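Local atomic coordinates of ribosomal RNA methyltransferase, putative (Plasmodium falciparum, PDB entry 2PLW), a protein that binds S-adenosylmethionine through its FtsJ-like domain and probably methylates ribosomal RNA, perhaps at the 2'-oxygen of a uridine. Residues Asp125-Thr137 against Tyr150-Leu163. Numbering follows the deposited sequence.
Sequences DHLNSCELTLSIT and YIVKMYLGSQTNNL
His126 bridges the end of strand 148-155 and the type I turn after it. ND1 donates to Tyr155 O at 2.8 Å; the oxygen lies in the ring plane, but the nitrogen stands above the carbonyl plane and the N-H...O angle is only 137°. NE2 accepts Gln159 N at 2.9 Å along a straighter line (162°). The two bonds set the ring's rotation and are consistent with a neutral ring protonated at ND1. CG lies anti to the backbone N, carrying the ring past the helix surface to this turn.

Two further hydroxyl bonds tie helix to strand. Ser129 OG takes the N-H of Tyr155 (2.8 Å), while Tyr150 OH donates to Thr137 OG1, which in turn donates to Thr133 O.

CH-pi and apolar contacts form the next group. Gly157 CA sits 3.5 Å from the His126 ring centroid, over one face, and Cys130 SG covers the opposite face near the rim. That sulfur also meets Gln159 CB and, at 3.6 Å, Met154 CE, brought there by a bend at chi3. Further along, the branches of Leu163 divide: CD1 packs on Thr133 CG2 and CD2 on Leu134 CD2 (3.6 Å).

Leu132 touches S-adenosylmethionine, and Lys153, the predicted proton acceptor, points its amine away from the helix to a salt bridge with Asp113. The axes of helix segment 125-137 and strand segment 150-155 run nearly antiparallel (161°), the helix covering a Rossmann-like methyltransferase sheet. Helix 160-168 closes one side through Leu163, and strand 148-155 lies between 107-112 and 188-196.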
ATOM      1  N   ASP A 125      19.489  -4.864  -4.053  1.00 20.19           N
ATOM      2  CA  ASP A 125      18.094  -5.207  -3.813  1.00 20.12           C
ATOM      3  C   ASP A 125      17.448  -4.189  -2.864  1.00 19.39           C
ATOM      4  O   ASP A 125      16.285  -3.833  -3.034  1.00 20.00           O
ATOM      5  CB  ASP A 125      17.969  -6.627  -3.238  1.00 20.43           C
ATOM      6  CG  ASP A 125      18.260  -7.701  -4.285  1.00 22.30           C
ATOM      7  OD1 ASP A 125      18.121  -7.421  -5.487  1.00 24.52           O
ATOM      8  OD2 ASP A 125      18.632  -8.820  -3.884  1.00 25.31           O
ATOM      9  N   HIS A 126      18.218  -3.721  -1.886  1.00 17.52           N
ATOM     10  CA  HIS A 126      17.721  -2.675  -0.984  1.00 17.53           C
ATOM     11  C   HIS A 126      17.479  -1.384  -1.759  1.00 17.03           C
ATOM     12  O   HIS A 126      16.417  -0.767  -1.618  1.00 16.34           O
ATOM     13  CB  HIS A 126      18.686  -2.439   0.175  1.00 17.72           C
ATOM     14  CG  HIS A 126      18.314  -1.270   1.036  1.00 18.51           C
ATOM     15  ND1 HIS A 126      17.167  -1.257   1.804  1.00 16.98           N
ATOM     16  CD2 HIS A 126      18.895  -0.058   1.195  1.00 18.69           C
ATOM     17  CE1 HIS A 126      17.075  -0.092   2.424  1.00 18.13           C
ATOM     18  NE2 HIS A 126      18.114   0.649   2.082  1.00 19.69           N
ATOM     19  N   LEU A 127      18.452  -0.955  -2.564  1.00 16.19           N
ATOM     20  CA  LEU A 127      18.284   0.266  -3.372  1.00 16.30           C
ATOM     21  C   LEU A 127      17.084   0.169  -4.315  1.00 16.56           C
ATOM     22  O   LEU A 127      16.310   1.144  -4.479  1.00 16.05           O
ATOM     23  CB  LEU A 127      19.552   0.602  -4.173  1.00 16.61           C
ATOM     24  CG  LEU A 127      19.589   1.999  -4.817  1.00 17.76           C
ATOM     25  CD1 LEU A 127      19.588   3.039  -3.696  1.00 17.61           C
ATOM     26  CD2 LEU A 127      20.816   2.130  -5.736  1.00 17.12           C
ATOM     27  N   ASN A 128      16.920  -0.998  -4.945  1.00 16.60           N
ATOM     28  CA  ASN A 128      15.751  -1.221  -5.809  1.00 16.49           C
ATOM     29  C   ASN A 128      14.462  -1.118  -5.021  1.00 16.19           C
ATOM     30  O   ASN A 128      13.468  -0.600  -5.523  1.00 15.52           O
ATOM     31  CB  ASN A 128      15.789  -2.596  -6.478  1.00 16.88           C
ATOM     32  CG  ASN A 128      16.919  -2.740  -7.462  1.00 19.15           C
ATOM     33  OD1 ASN A 128      17.564  -1.763  -7.830  1.00 23.01           O
ATOM     34  ND2 ASN A 128      17.156  -3.981  -7.910  1.00 22.04           N
ATOM     35  N   SER A 129      14.473  -1.683  -3.817  1.00 15.76           N
ATOM     36  CA  SER A 129      13.334  -1.598  -2.907  1.00 16.06           C
ATOM     37  C   SER A 129      13.047  -0.151  -2.544  1.00 15.64           C
ATOM     38  O   SER A 129      11.875   0.244  -2.434  1.00 15.66           O
ATOM     39  CB  SER A 129      13.597  -2.421  -1.638  1.00 15.80           C
ATOM     40  OG  SER A 129      12.518  -2.357  -0.703  1.00 19.31           O
ATOM     41  N   CYS A 130      14.099   0.621  -2.295  1.00 14.65           N
ATOM     42  CA  CYS A 130      13.942   2.060  -2.015  1.00 15.23           C
ATOM     43  C   CYS A 130      13.257   2.754  -3.186  1.00 15.32           C
ATOM     44  O   CYS A 130      12.348   3.574  -3.010  1.00 14.74           O
ATOM     45  CB  CYS A 130      15.314   2.680  -1.759  1.00 15.50           C
ATOM     46  SG  CYS A 130      15.946   2.197  -0.149  1.00 18.69           S
ATOM     47  N   GLU A 131      13.691   2.398  -4.393  1.00 15.39           N
ATOM     48  CA  GLU A 131      13.174   3.025  -5.610  1.00 16.48           C
ATOM     49  C   GLU A 131      11.675   2.748  -5.738  1.00 15.01           C
ATOM     50  O   GLU A 131      10.903   3.663  -5.998  1.00 15.79           O
ATOM     51  CB  GLU A 131      13.918   2.544  -6.864  1.00 17.29           C
ATOM     52  CG  GLU A 131      13.335   3.186  -8.139  1.00 20.08           C
ATOM     53  CD  GLU A 131      14.048   2.775  -9.441  1.00 21.37           C
ATOM     54  OE1 GLU A 131      14.343   1.570  -9.619  1.00 25.57           O
ATOM     55  OE2 GLU A 131      14.268   3.675 -10.290  1.00 29.81           O
ATOM     56  N   LEU A 132      11.279   1.495  -5.501  1.00 14.82           N
ATOM     57  CA  LEU A 132       9.875   1.102  -5.556  1.00 13.51           C
ATOM     58  C   LEU A 132       9.094   1.830  -4.471  1.00 13.35           C
ATOM     59  O   LEU A 132       7.984   2.315  -4.716  1.00 12.90           O
ATOM     60  CB  LEU A 132       9.722  -0.413  -5.399  1.00 13.14           C
ATOM     61  CG  LEU A 132       8.269  -0.927  -5.367  1.00 14.64           C
ATOM     62  CD1 LEU A 132       7.493  -0.454  -6.602  1.00 16.43           C
ATOM     63  CD2 LEU A 132       8.273  -2.426  -5.290  1.00 13.88           C
ATOM     64  N   THR A 133       9.670   1.897  -3.276  1.00 13.05           N
ATOM     65  CA  THR A 133       9.017   2.570  -2.157  1.00 12.59           C
ATOM     66  C   THR A 133       8.781   4.061  -2.469  1.00 13.07           C
ATOM     67  O   THR A 133       7.734   4.620  -2.172  1.00 12.77           O
ATOM     68  CB  THR A 133       9.839   2.388  -0.872  1.00 14.04           C
ATOM     69  OG1 THR A 133       9.859   0.987  -0.555  1.00 16.45           O
ATOM     70  CG2 THR A 133       9.181   3.145   0.274  1.00 15.74           C
ATOM     71  N   LEU A 134       9.774   4.684  -3.087  1.00 11.73           N
ATOM     72  CA  LEU A 134       9.638   6.075  -3.492  1.00 11.90           C
ATOM     73  C   LEU A 134       8.535   6.222  -4.554  1.00 12.19           C
ATOM     74  O   LEU A 134       7.754   7.152  -4.454  1.00 12.41           O
ATOM     75  CB  LEU A 134      10.985   6.641  -3.974  1.00 12.09           C
ATOM     76  CG  LEU A 134      11.977   6.893  -2.835  1.00 13.07           C
ATOM     77  CD1 LEU A 134      13.383   7.159  -3.393  1.00 15.79           C
ATOM     78  CD2 LEU A 134      11.493   8.069  -1.971  1.00 15.26           C
ATOM     79  N   SER A 135       8.463   5.313  -5.538  1.00 12.78           N
ATOM     80  CA  SER A 135       7.428   5.361  -6.583  1.00 14.37           C
ATOM     81  C   SER A 135       6.038   5.249  -5.975  1.00 13.89           C
ATOM     82  O   SER A 135       5.145   6.043  -6.292  1.00 13.54           O
ATOM     83  CB  SER A 135       7.621   4.263  -7.653  1.00 14.56           C
ATOM     84  OG  SER A 135       8.800   4.539  -8.393  1.00 16.94           O
ATOM     85  N   ILE A 136       5.880   4.285  -5.068  1.00 13.79           N
ATOM     86  CA  ILE A 136       4.591   4.070  -4.432  1.00 14.15           C
ATOM     87  C   ILE A 136       4.251   5.265  -3.548  1.00 13.41           C
ATOM     88  O   ILE A 136       3.113   5.717  -3.542  1.00 13.69           O
ATOM     89  CB  ILE A 136       4.574   2.760  -3.613  1.00 13.54           C
ATOM     90  CG1 ILE A 136       4.661   1.552  -4.555  1.00 15.60           C
ATOM     91  CG2 ILE A 136       3.258   2.656  -2.835  1.00 12.60           C
ATOM     92  CD1 ILE A 136       5.030   0.263  -3.830  1.00 17.96           C
ATOM     93  N   THR A 137       5.237   5.801  -2.822  1.00 12.90           N
ATOM     94  CA  THR A 137       5.025   7.002  -1.985  1.00 13.02           C
ATOM     95  C   THR A 137       4.585   8.247  -2.799  1.00 13.17           C
ATOM     96  O   THR A 137       3.661   8.952  -2.426  1.00 12.92           O
ATOM     97  CB  THR A 137       6.284   7.279  -1.146  1.00 13.71           C
ATOM     98  OG1 THR A 137       6.551   6.115  -0.341  1.00 13.58           O
ATOM     99  CG2 THR A 137       6.133   8.555  -0.259  1.00 13.22           C
ATOM    100  N   TYR A 150      -1.106   5.082   5.662  1.00 12.24           N
ATOM    101  CA  TYR A 150      -0.316   4.526   4.567  1.00 11.57           C
ATOM    102  C   TYR A 150       0.632   3.530   5.167  1.00 12.09           C
ATOM    103  O   TYR A 150       1.372   3.888   6.091  1.00 12.78           O
ATOM    104  CB  TYR A 150       0.469   5.658   3.930  1.00 11.75           C
ATOM    105  CG  TYR A 150       1.533   5.244   2.930  1.00 10.86           C
ATOM    106  CD1 TYR A 150       1.229   4.345   1.891  1.00 10.83           C
ATOM    107  CD2 TYR A 150       2.790   5.853   2.943  1.00 11.76           C
ATOM    108  CE1 TYR A 150       2.198   3.997   0.907  1.00 12.74           C
ATOM    109  CE2 TYR A 150       3.765   5.518   1.969  1.00 12.69           C
ATOM    110  CZ  TYR A 150       3.456   4.604   0.961  1.00 12.15           C
ATOM    111  OH  TYR A 150       4.396   4.261   0.004  1.00 13.15           O
ATOM    112  N   ILE A 151       0.602   2.299   4.663  1.00 12.45           N
ATOM    113  CA  ILE A 151       1.530   1.248   5.113  1.00 13.47           C
ATOM    114  C   ILE A 151       2.247   0.665   3.913  1.00 13.47           C
ATOM    115  O   ILE A 151       1.630   0.265   2.935  1.00 14.93           O
ATOM    116  CB  ILE A 151       0.801   0.147   5.921  1.00 13.28           C
ATOM    117  CG1 ILE A 151       0.068   0.809   7.082  1.00 14.83           C
ATOM    118  CG2 ILE A 151       1.841  -0.854   6.417  1.00 16.28           C
ATOM    119  CD1 ILE A 151      -0.693  -0.163   7.963  1.00 19.22           C
ATOM    120  N   VAL A 152       3.577   0.664   3.951  1.00 12.95           N
ATOM    121  CA  VAL A 152       4.322   0.213   2.777  1.00 13.30           C
ATOM    122  C   VAL A 152       5.462  -0.707   3.194  1.00 13.72           C
ATOM    123  O   VAL A 152       6.209  -0.407   4.135  1.00 14.53           O
ATOM    124  CB  VAL A 152       4.831   1.413   1.933  1.00 13.05           C
ATOM    125  CG1 VAL A 152       5.704   2.368   2.763  1.00 13.25           C
ATOM    126  CG2 VAL A 152       5.551   0.943   0.656  1.00 13.70           C
ATOM    127  N   LYS A 153       5.572  -1.825   2.488  1.00 14.40           N
ATOM    128  CA  LYS A 153       6.672  -2.765   2.738  1.00 15.07           C
ATOM    129  C   LYS A 153       7.965  -2.343   2.032  1.00 16.45           C
ATOM    130  O   LYS A 153       7.936  -1.771   0.945  1.00 16.04           O
ATOM    131  CB  LYS A 153       6.260  -4.179   2.310  1.00 15.87           C
ATOM    132  CG  LYS A 153       7.231  -5.276   2.750  1.00 13.26           C
ATOM    133  CD  LYS A 153       6.704  -6.664   2.379  1.00 14.40           C
ATOM    134  CE  LYS A 153       6.560  -6.946   0.910  1.00 12.78           C
ATOM    135  NZ  LYS A 153       5.921  -8.286   0.698  1.00 15.98           N
ATOM    136  N   MET A 154       9.104  -2.643   2.653  1.00 17.67           N
ATOM    137  CA  MET A 154      10.377  -2.514   1.934  1.00 19.33           C
ATOM    138  C   MET A 154      11.401  -3.452   2.544  1.00 20.05           C
ATOM    139  O   MET A 154      11.207  -3.922   3.690  1.00 20.89           O
ATOM    140  CB  MET A 154      10.903  -1.082   1.980  1.00 18.88           C
ATOM    141  CG  MET A 154      11.435  -0.644   3.349  1.00 18.51           C
ATOM    142  SD  MET A 154      12.259   0.970   3.298  1.00 20.89           S
ATOM    143  CE  MET A 154      13.479   0.713   1.999  1.00 23.05           C
ATOM    144  N   TYR A 155      12.469  -3.721   1.788  1.00 20.93           N
ATOM    145  CA  TYR A 155      13.640  -4.412   2.365  1.00 22.34           C
ATOM    146  C   TYR A 155      14.370  -3.460   3.280  1.00 22.01           C
ATOM    147  O   TYR A 155      14.795  -2.387   2.849  1.00 21.57           O
ATOM    148  CB  TYR A 155      14.599  -4.951   1.289  1.00 24.20           C
ATOM    149  CG  TYR A 155      14.038  -6.141   0.557  1.00 27.56           C
ATOM    150  CD1 TYR A 155      13.731  -7.323   1.236  1.00 29.06           C
ATOM    151  CD2 TYR A 155      13.783  -6.079  -0.814  1.00 28.66           C
ATOM    152  CE1 TYR A 155      13.188  -8.415   0.559  1.00 29.55           C
ATOM    153  CE2 TYR A 155      13.240  -7.163  -1.493  1.00 31.08           C
ATOM    154  CZ  TYR A 155      12.950  -8.324  -0.798  1.00 29.52           C
ATOM    155  OH  TYR A 155      12.418  -9.403  -1.464  1.00 30.25           O
ATOM    156  N   LEU A 156      14.514  -3.850   4.547  1.00 21.55           N
ATOM    157  CA  LEU A 156      15.226  -3.041   5.519  1.00 21.63           C
ATOM    158  C   LEU A 156      16.681  -2.884   5.107  1.00 21.18           C
ATOM    159  O   LEU A 156      17.322  -3.836   4.628  1.00 21.90           O
ATOM    160  CB  LEU A 156      15.159  -3.666   6.914  1.00 21.31           C
ATOM    161  CG  LEU A 156      15.933  -2.990   8.064  1.00 23.27           C
ATOM    162  CD1 LEU A 156      15.297  -1.700   8.531  1.00 22.07           C
ATOM    163  CD2 LEU A 156      16.051  -3.923   9.266  1.00 23.14           C
ATOM    164  N   GLY A 157      17.199  -1.685   5.307  1.00 19.52           N
ATOM    165  CA  GLY A 157      18.602  -1.436   4.997  1.00 19.40           C
ATOM    166  C   GLY A 157      19.020  -0.013   5.203  1.00 19.62           C
ATOM    167  O   GLY A 157      18.375   0.749   5.917  1.00 19.10           O
ATOM    168  N   SER A 158      20.126   0.337   4.567  1.00 19.28           N
ATOM    169  CA  SER A 158      20.802   1.591   4.862  1.00 20.56           C
ATOM    170  C   SER A 158      19.938   2.844   4.704  1.00 18.51           C
ATOM    171  O   SER A 158      20.151   3.831   5.407  1.00 19.34           O
ATOM    172  CB  SER A 158      22.104   1.685   4.052  1.00 21.42           C
ATOM    173  OG  SER A 158      21.992   2.432   2.863  1.00 22.00           O
ATOM    174  N   GLN A 159      18.963   2.791   3.790  1.00 17.17           N
ATOM    175  CA  GLN A 159      18.132   3.951   3.471  1.00 16.36           C
ATOM    176  C   GLN A 159      16.780   3.971   4.172  1.00 15.63           C
ATOM    177  O   GLN A 159      16.018   4.919   4.038  1.00 15.10           O
ATOM    178  CB  GLN A 159      17.858   4.012   1.961  1.00 15.36           C
ATOM    179  CG  GLN A 159      19.148   4.063   1.134  1.00 15.12           C
ATOM    180  CD  GLN A 159      19.922   5.328   1.421  1.00 13.60           C
ATOM    181  OE1 GLN A 159      19.474   6.415   1.093  1.00 15.70           O
ATOM    182  NE2 GLN A 159      21.079   5.192   2.053  1.00 16.24           N
ATOM    183  N   THR A 160      16.463   2.916   4.898  1.00 15.39           N
ATOM    184  CA  THR A 160      15.168   2.841   5.547  1.00 16.42           C
ATOM    185  C   THR A 160      14.887   4.068   6.405  1.00 16.87           C
ATOM    186  O   THR A 160      13.808   4.673   6.315  1.00 15.71           O
ATOM    187  CB  THR A 160      15.036   1.519   6.342  1.00 16.18           C
ATOM    188  OG1 THR A 160      15.152   0.439   5.421  1.00 15.82           O
ATOM    189  CG2 THR A 160      13.679   1.414   7.036  1.00 17.93           C
ATOM    190  N   ASN A 161      15.845   4.462   7.233  1.00 18.08           N
ATOM    191  CA  ASN A 161      15.562   5.573   8.105  1.00 19.41           C
ATOM    192  C   ASN A 161      15.418   6.908   7.372  1.00 18.60           C
ATOM    193  O   ASN A 161      14.595   7.748   7.756  1.00 18.22           O
ATOM    194  CB  ASN A 161      16.535   5.643   9.274  1.00 20.46           C
ATOM    195  CG  ASN A 161      15.803   5.727  10.588  1.00 25.88           C
ATOM    196  OD1 ASN A 161      15.738   6.791  11.211  1.00 31.12           O
ATOM    197  ND2 ASN A 161      15.165   4.621  10.977  1.00 29.72           N
ATOM    198  N   ASN A 162      16.174   7.081   6.290  1.00 17.77           N
ATOM    199  CA  ASN A 162      15.957   8.236   5.422  1.00 18.13           C
ATOM    200  C   ASN A 162      14.501   8.306   4.942  1.00 16.54           C
ATOM    201  O   ASN A 162      13.877   9.379   4.943  1.00 15.85           O
ATOM    202  CB  ASN A 162      16.878   8.192   4.209  1.00 18.43           C
ATOM    203  CG  ASN A 162      18.343   8.376   4.552  1.00 20.77           C
ATOM    204  OD1 ASN A 162      18.721   8.956   5.599  1.00 24.24           O
ATOM    205  ND2 ASN A 162      19.195   7.878   3.661  1.00 22.01           N
ATOM    206  N   LEU A 163      13.973   7.160   4.528  1.00 15.44           N
ATOM    207  CA  LEU A 163      12.605   7.098   4.012  1.00 15.29           C
ATOM    208  C   LEU A 163      11.620   7.361   5.129  1.00 15.30           C
ATOM    209  O   LEU A 163      10.615   8.070   4.955  1.00 14.88           O
ATOM    210  CB  LEU A 163      12.343   5.734   3.368  1.00 15.11           C
ATOM    211  CG  LEU A 163      13.088   5.556   2.035  1.00 18.90           C
ATOM    212  CD1 LEU A 163      12.640   4.293   1.345  1.00 19.62           C
ATOM    213  CD2 LEU A 163      12.857   6.724   1.130  1.00 21.87           C
TER